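Local coordinates for protein ADP-ribosylating toxin CARDS (Mycoplasma pneumoniae, PDB 4TLV) that transfers ADP-ribose from NAD(+) to multiple target proteins as a mono-ADP-ribosylating toxin and elicits vacuolization and epithelial damage in the mammalian host, at residues Y11-R16 against A78-I83; R106-D111 against V207-P212; N145-W150 against E179-H184. All coordinates share one frame; numbering follows the deposited sequence.

In the fold
All three contacts lie in the pertussis-toxin-like mART part of the chain. From the N terminus, strand 9-14 is laid down first; the chain then passes through helices 18-24, 35-40 and 56-60 before strand 76-84 returns beside it and closes contact 1. Contact 2 opens only after that, at strand 108-110, and stays open for almost a hundred residues until strand 207-210 arrives. Within that span contact 3 forms and closes, as a hairpin of strands 146-156 and 168-181. Contacts 1 and 3 belong to one five-stranded antiparallel sheet and meet through Glu82 and Arg147. Contact 2 is a separate two-stranded parallel sheet, its centre about 34 Å from that of contact 1.

Contact 1: residues Y11-R16 against A78-I83; sequences YRVDLR and AYLYEI
Arg12 pairs with Tyr81, and Asp14 with Tyr79, as the hydrogen-bonded pairs joining strand 9-14, the first strand of the mART domain, to the antiparallel strand 76-84. Each pair makes two backbone bonds, among them Tyr81 N to Arg12 O at 2.8 Å. At the non-hydrogen-bonded pairs, CA-H groups point at carbonyls: Tyr11 CA lies 3.2 Å from Tyr81 O, and Val13 CA approaches Tyr79 O likewise.

Side-chain polar bonds carry on past the end of the strand. Tyr81 OH donates to Arg16 O over 2.5 Å, the oxygen lying at the ring edge. Arg12, with CG anti to the backbone N (chi1 -177°), grips Asp14 OD2 side-on in a salt bridge: NE meets the anti lone pair at 3.1 Å, and NH2 reaches the same oxygen.

Most apolar contacts lie on the face of Tyr11, Val13 and Leu80, which helix 56-60 covers. Leu80 CD1 touches both Tyr11 CB and Val13 CG2, while Val13 CG1 rests 3.7 Å from Ala78 CB. Tyr11 runs beside Glu82, CE1 against CG at 3.7 Å; its OH bonds only weakly to Glu82 OE2, while OE1 takes Arg147 NE in a salt bridge.

Held by Asp14 OD2 and, through NH1, by Ser51 O, the Arg12 guanidinium is fixed in direction, consistent with the first-strand arginine beside the Ser-Thr-Ser motif in pertussis-like toxins.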
loop_
_atom_site.group_PDB
_atom_site.type_symbol
_atom_site.label_atom_id
_atom_site.label_comp_id
_atom_site.label_asym_id
_atom_site.label_seq_id
_atom_site.Cartn_x
_atom_site.Cartn_y
_atom_site.Cartn_z
ATOM N N TYR A 11 -11.860 -5.331 -7.160
ATOM C CA TYR A 11 -12.881 -5.792 -6.201
ATOM C C TYR A 11 -13.621 -4.629 -5.592
ATOM O O TYR A 11 -13.052 -3.552 -5.392
ATOM C CB TYR A 11 -12.224 -6.592 -5.068
ATOM C CG TYR A 11 -11.491 -7.762 -5.626
ATOM C CD1 TYR A 11 -12.143 -8.970 -5.820
ATOM C CD2 TYR A 11 -10.158 -7.647 -6.027
ATOM C CE1 TYR A 11 -11.491 -10.042 -6.379
ATOM C CE2 TYR A 11 -9.500 -8.729 -6.607
ATOM C CZ TYR A 11 -10.184 -9.921 -6.774
ATOM O OH TYR A 11 -9.556 -11.014 -7.334
ATOM N N ARG A 12 -14.875 -4.868 -5.241
ATOM C CA ARG A 12 -15.692 -3.814 -4.669
ATOM C C ARG A 12 -16.736 -4.428 -3.748
ATOM O O ARG A 12 -17.424 -5.384 -4.128
ATOM C CB ARG A 12 -16.405 -3.048 -5.786
ATOM C CG ARG A 12 -17.249 -1.858 -5.274
ATOM C CD ARG A 12 -18.080 -1.251 -6.418
ATOM N NE ARG A 12 -19.157 -0.411 -5.892
ATOM C CZ ARG A 12 -19.007 0.853 -5.516
ATOM N NH1 ARG A 12 -17.818 1.452 -5.603
ATOM N NH2 ARG A 12 -20.051 1.519 -5.032
ATOM N N VAL A 13 -16.848 -3.880 -2.542
ATOM C CA VAL A 13 -17.888 -4.304 -1.605
ATOM C C VAL A 13 -19.069 -3.350 -1.766
ATOM O O VAL A 13 -18.900 -2.127 -1.758
ATOM C CB VAL A 13 -17.364 -4.275 -0.139
ATOM C CG1 VAL A 13 -18.501 -4.561 0.876
ATOM C CG2 VAL A 13 -16.199 -5.260 0.039
ATOM N N ASP A 14 -20.266 -3.902 -1.927
ATOM C CA ASP A 14 -21.443 -3.099 -2.201
ATOM C C ASP A 14 -22.619 -3.791 -1.516
ATOM O O ASP A 14 -22.671 -5.009 -1.471
ATOM C CB ASP A 14 -21.662 -3.042 -3.720
ATOM C CG ASP A 14 -22.518 -1.877 -4.152
ATOM O OD1 ASP A 14 -23.706 -1.835 -3.773
ATOM O OD2 ASP A 14 -22.013 -1.012 -4.902
ATOM N N LEU A 15 -23.552 -3.022 -0.971
ATOM C CA LEU A 15 -24.685 -3.625 -0.269
ATOM C C LEU A 15 -25.751 -4.171 -1.225
ATOM O O LEU A 15 -26.591 -4.975 -0.830
ATOM C CB LEU A 15 -25.284 -2.642 0.744
ATOM C CG LEU A 15 -24.570 -2.687 2.107
ATOM C CD1 LEU A 15 -23.139 -2.217 1.995
ATOM C CD2 LEU A 15 -25.316 -1.881 3.164
ATOM N N ARG A 16 -25.705 -3.758 -2.489
ATOM C CA ARG A 16 -26.644 -4.285 -3.476
ATOM C C ARG A 16 -26.366 -5.761 -3.757
ATOM O O ARG A 16 -25.211 -6.186 -3.827
ATOM C CB ARG A 16 -26.587 -3.480 -4.767
ATOM C CG ARG A 16 -26.952 -2.019 -4.589
ATOM C CD ARG A 16 -26.902 -1.286 -5.914
ATOM N NE ARG A 16 -27.014 0.157 -5.728
ATOM C CZ ARG A 16 -28.158 0.831 -5.791
ATOM N NH1 ARG A 16 -29.292 0.188 -6.047
ATOM N NH2 ARG A 16 -28.170 2.146 -5.606
ATOM N N ALA A 78 -22.943 -7.620 3.330
ATOM C CA ALA A 78 -22.786 -6.962 2.027
ATOM C C ALA A 78 -22.236 -8.003 1.073
ATOM O O ALA A 78 -22.164 -9.182 1.428
ATOM C CB ALA A 78 -21.814 -5.775 2.138
ATOM N N TYR A 79 -21.868 -7.588 -0.141
ATOM C CA TYR A 79 -21.306 -8.518 -1.111
ATOM C C TYR A 79 -19.984 -8.024 -1.641
ATOM O O TYR A 79 -19.829 -6.841 -1.910
ATOM C CB TYR A 79 -22.267 -8.741 -2.269
ATOM C CG TYR A 79 -23.539 -9.378 -1.790
ATOM C CD1 TYR A 79 -23.634 -10.753 -1.666
ATOM C CD2 TYR A 79 -24.620 -8.599 -1.403
ATOM C CE1 TYR A 79 -24.785 -11.349 -1.203
ATOM C CE2 TYR A 79 -25.775 -9.181 -0.926
ATOM C CZ TYR A 79 -25.852 -10.559 -0.834
ATOM O OH TYR A 79 -27.007 -11.149 -0.370
ATOM N N LEU A 80 -19.034 -8.938 -1.769
ATOM C CA LEU A 80 -17.760 -8.632 -2.407
ATOM C C LEU A 80 -17.885 -9.046 -3.855
ATOM O O LEU A 80 -18.188 -10.203 -4.144
ATOM C CB LEU A 80 -16.640 -9.426 -1.757
ATOM C CG LEU A 80 -15.273 -9.391 -2.452
ATOM C CD1 LEU A 80 -14.650 -8.002 -2.306
ATOM C CD2 LEU A 80 -14.380 -10.442 -1.839
ATOM N N TYR A 81 -17.663 -8.102 -4.764
ATOM C CA TYR A 81 -17.710 -8.396 -6.187
ATOM C C TYR A 81 -16.331 -8.421 -6.821
ATOM O O TYR A 81 -15.505 -7.538 -6.568
ATOM C CB TYR A 81 -18.551 -7.351 -6.900
ATOM C CG TYR A 81 -19.990 -7.437 -6.506
ATOM C CD1 TYR A 81 -20.820 -8.400 -7.074
ATOM C CD2 TYR A 81 -20.527 -6.584 -5.554
ATOM C CE1 TYR A 81 -22.145 -8.492 -6.714
ATOM C CE2 TYR A 81 -21.857 -6.680 -5.179
ATOM C CZ TYR A 81 -22.658 -7.630 -5.769
ATOM O OH TYR A 81 -23.982 -7.742 -5.415
ATOM N N GLU A 82 -16.112 -9.426 -7.663
ATOM C CA GLU A 82 -14.887 -9.562 -8.437
ATOM C C GLU A 82 -15.185 -9.097 -9.858
ATOM O O GLU A 82 -16.101 -9.611 -10.498
ATOM C CB GLU A 82 -14.460 -11.027 -8.447
ATOM C CG GLU A 82 -13.258 -11.314 -9.328
ATOM C CD GLU A 82 -12.913 -12.799 -9.337
ATOM O OE1 GLU A 82 -13.702 -13.583 -9.885
ATOM O OE2 GLU A 82 -11.867 -13.164 -8.785
ATOM N N ILE A 83 -14.411 -8.126 -10.349
ATOM C CA ILE A 83 -14.748 -7.390 -11.559
ATOM C C ILE A 83 -13.553 -7.387 -12.513
ATOM O O ILE A 83 -12.468 -6.940 -12.138
ATOM C CB ILE A 83 -15.085 -5.912 -11.206
ATOM C CG1 ILE A 83 -16.199 -5.830 -10.149
ATOM C CG2 ILE A 83 -15.411 -5.099 -12.459
ATOM C CD1 ILE A 83 -16.303 -4.456 -9.453
#

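Contact 2: residues R106-D111 against V207-P212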
loop_
_atom_site.group_PDB
_atom_site.type_symbol
_atom_site.label_atom_id
_atom_site.label_comp_id
_atom_site.label_asym_id
_atom_site.label_seq_id
_atom_site.Cartn_x
_atom_site.Cartn_y
_atom_site.Cartn_z
ATOM N N ARG A 106 5.493 22.399 -14.397
ATOM C CA ARG A 106 4.719 23.587 -14.759
ATOM C C ARG A 106 3.872 23.438 -16.035
ATOM O O ARG A 106 3.830 24.333 -16.882
ATOM C CB ARG A 106 5.648 24.815 -14.836
ATOM C CG ARG A 106 6.350 25.099 -13.508
ATOM C CD ARG A 106 7.545 26.040 -13.660
ATOM N NE ARG A 106 8.137 26.351 -12.360
ATOM C CZ ARG A 106 7.455 26.861 -11.335
ATOM N NH1 ARG A 106 6.154 27.115 -11.461
ATOM N NH2 ARG A 106 8.067 27.119 -10.182
ATOM N N GLN A 107 3.164 22.320 -16.151
ATOM C CA GLN A 107 2.361 22.050 -17.339
ATOM C C GLN A 107 0.899 21.928 -16.974
ATOM O O GLN A 107 0.138 21.188 -17.594
ATOM C CB GLN A 107 2.876 20.793 -18.043
ATOM C CG GLN A 107 4.347 20.919 -18.442
ATOM C CD GLN A 107 4.988 19.604 -18.870
ATOM O OE1 GLN A 107 4.313 18.588 -19.018
ATOM N NE2 GLN A 107 6.302 19.626 -19.077
ATOM N N VAL A 108 0.496 22.666 -15.954
ATOM C CA VAL A 108 -0.881 22.611 -15.506
ATOM C C VAL A 108 -1.505 24.004 -15.474
ATOM O O VAL A 108 -0.869 24.975 -15.074
ATOM C CB VAL A 108 -0.981 21.974 -14.097
ATOM C CG1 VAL A 108 -2.358 22.235 -13.486
ATOM C CG2 VAL A 108 -0.672 20.464 -14.165
ATOM N N VAL A 109 -2.756 24.098 -15.892
ATOM C CA VAL A 109 -3.518 25.322 -15.705
ATOM C C VAL A 109 -4.497 25.122 -14.562
ATOM O O VAL A 109 -5.358 24.241 -14.618
ATOM C CB VAL A 109 -4.261 25.717 -17.000
ATOM C CG1 VAL A 109 -5.358 26.721 -16.702
ATOM C CG2 VAL A 109 -3.269 26.275 -18.010
ATOM N N PHE A 110 -4.368 25.924 -13.510
ATOM C CA PHE A 110 -5.268 25.778 -12.377
ATOM C C PHE A 110 -6.542 26.581 -12.604
ATOM O O PHE A 110 -6.555 27.804 -12.445
ATOM C CB PHE A 110 -4.561 26.152 -11.058
ATOM C CG PHE A 110 -3.430 25.218 -10.703
ATOM C CD1 PHE A 110 -3.681 24.035 -10.008
ATOM C CD2 PHE A 110 -2.135 25.493 -11.092
ATOM C CE1 PHE A 110 -2.651 23.161 -9.699
ATOM C CE2 PHE A 110 -1.093 24.619 -10.785
ATOM C CZ PHE A 110 -1.355 23.446 -10.087
ATOM N N ASP A 111 -7.610 25.889 -13.001
ATOM C CA ASP A 111 -8.913 26.526 -13.154
ATOM C C ASP A 111 -9.408 27.007 -11.803
ATOM O O ASP A 111 -10.112 28.011 -11.697
ATOM C CB ASP A 111 -9.931 25.545 -13.738
ATOM C CG ASP A 111 -9.630 25.173 -15.176
ATOM O OD1 ASP A 111 -8.769 25.829 -15.799
ATOM O OD2 ASP A 111 -10.262 24.220 -15.679
ATOM N N VAL A 207 -2.670 20.667 -19.144
ATOM C CA VAL A 207 -3.688 20.026 -18.328
ATOM C C VAL A 207 -4.337 21.028 -17.396
ATOM O O VAL A 207 -3.646 21.740 -16.660
ATOM C CB VAL A 207 -3.118 18.864 -17.491
ATOM C CG1 VAL A 207 -4.192 18.304 -16.585
ATOM C CG2 VAL A 207 -2.567 17.776 -18.390
ATOM N N HIS A 208 -5.664 21.072 -17.432
ATOM C CA HIS A 208 -6.451 21.927 -16.560
ATOM C C HIS A 208 -6.915 21.161 -15.333
ATOM O O HIS A 208 -7.484 20.073 -15.445
ATOM C CB HIS A 208 -7.683 22.461 -17.295
ATOM C CG HIS A 208 -7.383 23.552 -18.273
ATOM N ND1 HIS A 208 -7.710 24.866 -18.268
ATOM C CD2 HIS A 208 -6.679 23.337 -19.439
ATOM C CE1 HIS A 208 -7.190 25.417 -19.414
ATOM N NE2 HIS A 208 -6.572 24.473 -20.102
ATOM N N LEU A 209 -6.697 21.757 -14.165
ATOM C CA LEU A 209 -7.068 21.153 -12.900
ATOM C C LEU A 209 -7.928 22.104 -12.074
ATOM O O LEU A 209 -7.660 23.310 -12.025
ATOM C CB LEU A 209 -5.788 20.797 -12.135
ATOM C CG LEU A 209 -5.405 19.326 -11.973
ATOM C CD1 LEU A 209 -5.822 18.492 -13.159
ATOM C CD2 LEU A 209 -3.900 19.162 -11.652
ATOM N N SER A 210 -8.969 21.561 -11.444
ATOM C CA SER A 210 -9.754 22.287 -10.460
ATOM C C SER A 210 -9.575 21.632 -9.099
ATOM O O SER A 210 -10.173 20.592 -8.824
ATOM C CB SER A 210 -11.237 22.284 -10.823
ATOM O OG SER A 210 -11.453 22.907 -12.075
ATOM N N ILE A 211 -8.760 22.246 -8.252
ATOM C CA ILE A 211 -8.481 21.722 -6.920
ATOM C C ILE A 211 -9.499 22.241 -5.922
ATOM O O ILE A 211 -9.655 23.453 -5.774
ATOM C CB ILE A 211 -7.077 22.151 -6.450
ATOM C CG1 ILE A 211 -6.065 22.010 -7.590
ATOM C CG2 ILE A 211 -6.666 21.370 -5.202
ATOM C CD1 ILE A 211 -5.883 20.572 -8.110
ATOM N N PRO A 212 -10.178 21.327 -5.208
ATOM C CA PRO A 212 -11.214 21.719 -4.253
ATOM C C PRO A 212 -10.622 22.292 -2.958
ATOM O O PRO A 212 -9.466 22.035 -2.629
ATOM C CB PRO A 212 -11.945 20.403 -3.972
ATOM C CG PRO A 212 -10.904 19.347 -4.186
ATOM C CD PRO A 212 -9.995 19.860 -5.278
#
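Val108, Val109 and Phe110 run alongside Val207, His208 and Leu209 as a two-stranded parallel sheet within the toxin's mART fold, the short segments 33° apart. The second strand leads into the part of the chain thought to form the NAD(+)-binding pocket. Val207 N gives to Gln107 O, Val109 N to Val207 O at 2.6 Å, Leu209 N to Val109 O, and finally Asp111 N to Leu209 O, where the chain turns its corner.

On the face bearing Val109 and His208, one polar bond spans the strands. His208 ND1 donates to the syn lone pair of Asp111 OD1 at 2.9 Å, close to the imidazole plane, with carboxylate and ring turned 51° from each other. Val109 covers one face of the same imidazole in a CH-pi contact, its CB 3.8 Å from the ring centroid and CG1 reaching ND1.

Apolar contacts fill the other face. Val108 CG1 meets Leu209 CD2 at 3.9 Å, and Ile211 CG1 sits at the edge of the Phe110 ring, by CD1. Helix 92-104 packs against Val108 and Phe110 here. Within its own strand, Val108 CG1 lies over the centre of the Phe110 ring, 3.7 Å above its plane.

Contact 3: residues N145-W150 against E179-H184. With SO4 (sulfate ion), chain G.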
loop_
_atom_site.group_PDB
_atom_site.type_symbol
_atom_site.label_atom_id
_atom_site.label_comp_id
_atom_site.label_asym_id
_atom_site.label_seq_id
_atom_site.Cartn_x
_atom_site.Cartn_y
_atom_site.Cartn_z
ATOM N N ASN A 145 -18.705 -7.226 -17.007
ATOM C CA ASN A 145 -17.405 -7.215 -16.321
ATOM C C ASN A 145 -17.423 -7.982 -14.988
ATOM O O ASN A 145 -16.369 -8.337 -14.465
ATOM C CB ASN A 145 -16.933 -5.774 -16.019
ATOM C CG ASN A 145 -16.481 -5.022 -17.260
ATOM O OD1 ASN A 145 -17.418 -4.732 -18.159
ATOM N ND2 ASN A 145 -15.295 -4.683 -17.396
ATOM N N VAL A 146 -18.606 -8.205 -14.422
ATOM C CA VAL A 146 -18.689 -8.717 -13.051
ATOM C C VAL A 146 -18.704 -10.244 -13.068
ATOM O O VAL A 146 -19.654 -10.863 -13.569
ATOM C CB VAL A 146 -19.934 -8.172 -12.311
ATOM C CG1 VAL A 146 -19.951 -8.646 -10.851
ATOM C CG2 VAL A 146 -19.963 -6.645 -12.360
ATOM N N ARG A 147 -17.635 -10.855 -12.572
ATOM C CA ARG A 147 -17.513 -12.301 -12.693
ATOM C C ARG A 147 -18.163 -13.055 -11.544
ATOM O O ARG A 147 -18.840 -14.058 -11.773
ATOM C CB ARG A 147 -16.053 -12.747 -12.831
ATOM C CG ARG A 147 -15.912 -14.277 -13.031
ATOM C CD ARG A 147 -14.521 -14.693 -13.521
ATOM N NE ARG A 147 -13.556 -14.776 -12.419
ATOM C CZ ARG A 147 -12.372 -15.365 -12.519
ATOM N NH1 ARG A 147 -12.001 -15.926 -13.673
ATOM N NH2 ARG A 147 -11.560 -15.404 -11.476
ATOM N N SER A 148 -17.941 -12.583 -10.316
ATOM C CA SER A 148 -18.318 -13.360 -9.126
ATOM C C SER A 148 -18.752 -12.461 -7.980
ATOM O O SER A 148 -18.475 -11.261 -7.978
ATOM C CB SER A 148 -17.129 -14.203 -8.642
ATOM O OG SER A 148 -16.536 -14.923 -9.712
ATOM N N ALA A 149 -19.412 -13.057 -6.990
ATOM C CA ALA A 149 -19.728 -12.366 -5.743
ATOM C C ALA A 149 -19.632 -13.335 -4.568
ATOM O O ALA A 149 -19.842 -14.536 -4.744
ATOM C CB ALA A 149 -21.108 -11.770 -5.809
ATOM N N TRP A 150 -19.285 -12.807 -3.387
ATOM C CA TRP A 150 -19.320 -13.559 -2.129
ATOM C C TRP A 150 -20.077 -12.741 -1.101
ATOM O O TRP A 150 -19.919 -11.524 -1.033
ATOM C CB TRP A 150 -17.919 -13.773 -1.546
ATOM C CG TRP A 150 -17.001 -14.581 -2.361
ATOM C CD1 TRP A 150 -16.703 -15.900 -2.194
ATOM C CD2 TRP A 150 -16.238 -14.133 -3.481
ATOM N NE1 TRP A 150 -15.793 -16.303 -3.141
ATOM C CE2 TRP A 150 -15.492 -15.233 -3.944
ATOM C CE3 TRP A 150 -16.101 -12.899 -4.129
ATOM C CZ2 TRP A 150 -14.627 -15.144 -5.031
ATOM C CZ3 TRP A 150 -15.247 -12.813 -5.210
ATOM C CH2 TRP A 150 -14.521 -13.929 -5.651
ATOM N N GLU A 179 -18.660 -19.069 -3.565
ATOM C CA GLU A 179 -18.606 -18.047 -4.588
ATOM C C GLU A 179 -19.833 -18.173 -5.469
ATOM O O GLU A 179 -20.260 -19.281 -5.788
ATOM C CB GLU A 179 -17.352 -18.267 -5.413
ATOM C CG GLU A 179 -17.079 -17.220 -6.449
ATOM C CD GLU A 179 -15.901 -17.610 -7.308
ATOM O OE1 GLU A 179 -15.029 -18.358 -6.817
ATOM O OE2 GLU A 179 -15.852 -17.179 -8.474
ATOM N N MET A 180 -20.416 -17.045 -5.849
ATOM C CA MET A 180 -21.534 -17.047 -6.777
ATOM C C MET A 180 -21.071 -16.519 -8.139
ATOM O O MET A 180 -20.531 -15.416 -8.228
ATOM C CB MET A 180 -22.659 -16.175 -6.228
ATOM C CG MET A 180 -23.216 -16.662 -4.892
ATOM S SD MET A 180 -24.291 -15.450 -4.107
ATOM C CE MET A 180 -23.095 -14.518 -3.149
ATOM N N HIS A 181 -21.267 -17.300 -9.199
ATOM C CA HIS A 181 -20.841 -16.872 -10.531
ATOM C C HIS A 181 -21.934 -16.138 -11.301
ATOM O O HIS A 181 -23.091 -16.553 -11.302
ATOM C CB HIS A 181 -20.327 -18.053 -11.364
ATOM C CG HIS A 181 -19.902 -17.661 -12.750
ATOM N ND1 HIS A 181 -18.726 -16.984 -13.004
ATOM C CD2 HIS A 181 -20.508 -17.829 -13.952
ATOM C CE1 HIS A 181 -18.618 -16.765 -14.306
ATOM N NE2 HIS A 181 -19.684 -17.268 -14.904
ATOM N N ASN A 182 -21.558 -15.051 -11.973
ATOM C CA ASN A 182 -22.488 -14.272 -12.766
ATOM C C ASN A 182 -22.688 -14.888 -14.152
ATOM O O ASN A 182 -21.750 -14.933 -14.961
ATOM C CB ASN A 182 -21.958 -12.853 -12.924
ATOM C CG ASN A 182 -22.873 -11.983 -13.742
ATOM O OD1 ASN A 182 -23.991 -12.376 -14.074
ATOM N ND2 ASN A 182 -22.409 -10.779 -14.069
ATOM N N PRO A 183 -23.910 -15.367 -14.443
ATOM C CA PRO A 183 -24.099 -16.010 -15.754
ATOM C C PRO A 183 -23.956 -15.015 -16.915
ATOM O O PRO A 183 -23.737 -15.438 -18.047
ATOM C CB PRO A 183 -25.538 -16.543 -15.682
ATOM C CG PRO A 183 -26.206 -15.699 -14.620
ATOM C CD PRO A 183 -25.132 -15.399 -13.617
ATOM N N HIS A 184 -24.093 -13.720 -16.639
ATOM C CA HIS A 184 -23.916 -12.691 -17.658
ATOM C C HIS A 184 -22.462 -12.250 -17.833
ATOM O O HIS A 184 -22.170 -11.378 -18.653
ATOM C CB HIS A 184 -24.768 -11.464 -17.334
ATOM C CG HIS A 184 -26.231 -11.759 -17.200
ATOM N ND1 HIS A 184 -27.006 -12.180 -18.260
ATOM C CD2 HIS A 184 -27.065 -11.680 -16.133
ATOM C CE1 HIS A 184 -28.251 -12.357 -17.851
ATOM N NE2 HIS A 184 -28.314 -12.059 -16.564
HETATM S S SO4 G . -8.192 -16.275 -13.381
HETATM O O1 SO4 G . -9.235 -16.517 -14.375
HETATM O O2 SO4 G . -7.178 -17.345 -13.405
HETATM O O3 SO4 G . -7.536 -15.010 -13.695
HETATM O O4 SO4 G . -8.804 -16.228 -12.039
HETATM O O HOH W 1 -17.082 -17.239 -10.883
#
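Trp150 takes Glu179 on one face of its indole: Glu179 CG, anti to the backbone N (chi1 -175°), lies 3.2 Å above the Trp150 ring plane, offset toward the rim. The two side chains run side by side, with ring and carboxylate planes 39° apart, and Glu179 CB comes within 3.4 Å of Trp150 NE1. Their strands, 146-156 and 168-181, form a beta hairpin of the mART sheet.

The Arg147 guanidinium meets a sulfate, probably from the crystallisation liquor, at its edge: NH1 binds O1 and NH2 binds O4, each at 2.9 Å. Arg8 NE holds the same ion. Arg147 and Ser148 form a classic beta bulge opposite Glu82, which bonds to both side chains. The His181 ring has Ser148 OG near its plane, and a water lies 2.7 Å from both ND1 and that hydroxyl, donating to the latter.

Between the backbones, Ala149 and Met180 exchange two hydrogen bonds. Asn182 N then gives a nearly straight bond to Arg147 O. The same asparagine closes an Asx turn through OD1, which accepts from His184 N, while its ND2 donates to Val146 O at 2.8 Å, with Val146 O 14° out of the Asn182 amide plane.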